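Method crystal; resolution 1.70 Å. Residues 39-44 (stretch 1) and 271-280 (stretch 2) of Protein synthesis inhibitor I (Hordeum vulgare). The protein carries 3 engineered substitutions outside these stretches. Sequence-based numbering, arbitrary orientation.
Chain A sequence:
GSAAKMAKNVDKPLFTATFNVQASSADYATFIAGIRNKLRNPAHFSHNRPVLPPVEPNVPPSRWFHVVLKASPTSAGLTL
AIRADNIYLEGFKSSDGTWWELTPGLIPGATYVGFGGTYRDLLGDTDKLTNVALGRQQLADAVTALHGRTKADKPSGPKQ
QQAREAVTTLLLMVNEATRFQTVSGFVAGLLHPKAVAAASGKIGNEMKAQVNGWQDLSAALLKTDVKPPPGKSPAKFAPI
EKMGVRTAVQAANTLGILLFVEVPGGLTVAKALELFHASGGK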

# COMPACT_ATOMS: atom_id res chain seq x y z
N LEU A 39 -1.70 -9.86 5.36
CA LEU A 39 -1.19 -10.03 3.98
C LEU A 39 -0.06 -11.06 3.87
O LEU A 39 0.24 -11.56 2.78
N ARG A 40 0.57 -11.38 5.00
CA ARG A 40 1.86 -12.07 4.99
C ARG A 40 1.76 -13.51 4.49
O ARG A 40 0.73 -14.18 4.65
N ASN A 41 2.84 -13.98 3.90
CA ASN A 41 3.04 -15.41 3.69
C ASN A 41 3.64 -15.98 4.97
O ASN A 41 4.82 -15.76 5.26
N PRO A 42 2.85 -16.76 5.73
CA PRO A 42 3.37 -17.23 7.02
C PRO A 42 4.62 -18.11 6.88
O PRO A 42 5.35 -18.28 7.86
N ALA A 43 4.86 -18.64 5.68
CA ALA A 43 6.00 -19.51 5.41
C ALA A 43 7.24 -18.76 4.92
O ALA A 43 8.28 -19.38 4.65
N HIS A 44 7.15 -17.45 4.78
CA HIS A 44 8.25 -16.69 4.19
C HIS A 44 8.42 -15.31 4.83
O HIS A 44 7.67 -14.37 4.51
N LYS A 271 7.30 -22.35 -5.79
CA LYS A 271 7.64 -22.91 -4.48
C LYS A 271 7.12 -22.04 -3.33
O LYS A 271 6.62 -22.55 -2.34
N ALA A 272 7.22 -20.71 -3.47
CA ALA A 272 6.72 -19.84 -2.40
C ALA A 272 5.20 -19.94 -2.27
O ALA A 272 4.67 -19.83 -1.17
N LEU A 273 4.51 -20.15 -3.38
CA LEU A 273 3.06 -20.29 -3.32
C LEU A 273 2.72 -21.65 -2.71
O LEU A 273 1.73 -21.78 -1.98
N GLU A 274 3.54 -22.65 -3.00
CA GLU A 274 3.35 -23.97 -2.40
C GLU A 274 3.47 -23.89 -0.88
O GLU A 274 2.62 -24.41 -0.15
N LEU A 275 4.51 -23.20 -0.41
CA LEU A 275 4.68 -23.02 1.04
C LEU A 275 3.55 -22.18 1.65
O LEU A 275 3.08 -22.49 2.75
N PHE A 276 3.12 -21.14 0.94
CA PHE A 276 2.00 -20.31 1.36
C PHE A 276 0.75 -21.17 1.56
O PHE A 276 0.09 -21.10 2.59
N HIS A 277 0.44 -22.00 0.57
CA HIS A 277 -0.75 -22.84 0.70
C HIS A 277 -0.64 -23.86 1.83
O HIS A 277 -1.62 -24.12 2.54
N ALA A 278 0.55 -24.41 2.01
CA ALA A 278 0.78 -25.44 3.01
C ALA A 278 0.67 -24.86 4.41
O ALA A 278 0.43 -25.58 5.38
N SER A 279 0.85 -23.55 4.52
CA SER A 279 0.79 -22.89 5.82
C SER A 279 -0.60 -22.30 6.11
O SER A 279 -0.80 -21.65 7.14
N GLY A 280 -1.56 -22.53 5.22
CA GLY A 280 -2.93 -22.10 5.44
C GLY A 280 -3.28 -20.84 4.68
O GLY A 280 -4.38 -20.28 4.83

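A tight turn laid against the last turns of a helix makes a small, mostly van der Waals contact, with one weak hydrogen bond across it, and it illustrates how a single asparagine can serve both its own loop and a distant segment. The type I beta turn from Asn41 to His44 meets the helix where the CA atoms of Asn41 and Phe276 lie 5.5 Å apart. The CA-to-CB bond of Asn41 points sideways, but its t rotamer brings the amide nearer the helix. There Asn41 ND2 donates to Ala272 O at 3.3 Å, a weak bond to a carbonyl that already accepts the helical Phe276 N at 2.9 Å. The other amide atom, Asn41 OD1, accepts Ala43 N at 3.0 Å, bracing the turn, and lies 3.4 Å from Phe276 CD1.

Phe276, also t, offers its ring edge to the turn and the residue before it: Asn41 OD1, Arg40 O and Pro42 CD all lie near the ring plane, with Pro42 CD 3.8 Å from Phe276 CD1. The CA-to-CB bonds of Pro42 and Ala43 point toward the second stretch, and those of Leu275 and Ser279 point back toward the first. Ala43 CB packs 3.6 Å from CB of Leu275, an m rotamer. Ser279, in p, turns its hydroxyl back to the helix end, where Ser279 OG donates to Phe276 O at 3.0 Å; the 3.5 Å between Ser279 OG and Pro42 CD is packing against a carbon.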

# COMPACT_ATOMS: atom_id res chain seq x y z
CB LEU A 39 -0.70 -8.68 3.43
CG LEU A 39 -1.72 -7.61 3.04
CD1 LEU A 39 -1.03 -6.29 2.66
CD2 LEU A 39 -2.57 -8.13 1.88
CB ARG A 40 2.47 -12.07 6.40
CG ARG A 40 1.95 -13.21 7.28
CD ARG A 40 2.13 -13.01 8.78
NE ARG A 40 1.63 -14.19 9.50
CZ ARG A 40 0.34 -14.51 9.66
NH1 ARG A 40 -0.63 -13.74 9.18
NH2 ARG A 40 0.02 -15.62 10.33
CB ASN A 41 3.98 -15.64 2.50
CG ASN A 41 4.21 -17.11 2.21
OD1 ASN A 41 3.80 -17.98 2.97
ND2 ASN A 41 4.86 -17.40 1.08
CB PRO A 42 2.20 -18.03 7.62
CG PRO A 42 0.98 -17.55 6.89
CD PRO A 42 1.46 -17.20 5.49
CB ALA A 43 5.62 -20.60 4.38
CB HIS A 44 8.03 -16.55 2.67
CG HIS A 44 9.21 -15.98 1.94
ND1 HIS A 44 9.11 -15.45 0.67
CD2 HIS A 44 10.51 -15.87 2.30
CE1 HIS A 44 10.31 -15.03 0.28
NE2 HIS A 44 11.17 -15.28 1.25
CB LYS A 271 9.14 -23.17 -4.35
CG LYS A 271 9.50 -24.09 -3.17
CD LYS A 271 8.80 -25.45 -3.34
CE LYS A 271 9.20 -26.47 -2.27
NZ LYS A 271 8.72 -27.85 -2.63
CB ALA A 272 7.15 -18.38 -2.64
CB LEU A 273 2.43 -20.13 -4.72
CG LEU A 273 2.28 -18.68 -5.21
CD1 LEU A 273 1.75 -18.65 -6.65
CD2 LEU A 273 1.33 -17.94 -4.30
CB GLU A 274 4.37 -24.97 -2.96
CG GLU A 274 4.41 -26.28 -2.22
CD GLU A 274 5.38 -27.26 -2.84
OE1 GLU A 274 6.14 -27.91 -2.08
OE2 GLU A 274 5.39 -27.36 -4.08
CB LEU A 275 6.05 -22.42 1.36
CG LEU A 275 7.26 -23.22 0.88
CD1 LEU A 275 8.57 -22.54 1.27
CD2 LEU A 275 7.24 -24.66 1.38
CB PHE A 276 1.75 -19.21 0.31
CG PHE A 276 0.63 -18.26 0.65
CD1 PHE A 276 0.65 -17.52 1.82
CD2 PHE A 276 -0.41 -18.06 -0.25
CE1 PHE A 276 -0.36 -16.62 2.11
CE2 PHE A 276 -1.43 -17.16 0.03
CZ PHE A 276 -1.40 -16.43 1.21
CB HIS A 277 -1.07 -23.51 -0.64
CG HIS A 277 -1.40 -22.54 -1.72
ND1 HIS A 277 -1.04 -22.73 -3.04
CD2 HIS A 277 -2.04 -21.35 -1.68
CE1 HIS A 277 -1.44 -21.70 -3.76
NE2 HIS A 277 -2.05 -20.84 -2.96
CB ALA A 278 2.14 -26.07 2.81
CB SER A 279 1.88 -21.82 5.94
OG SER A 279 1.57 -20.69 5.15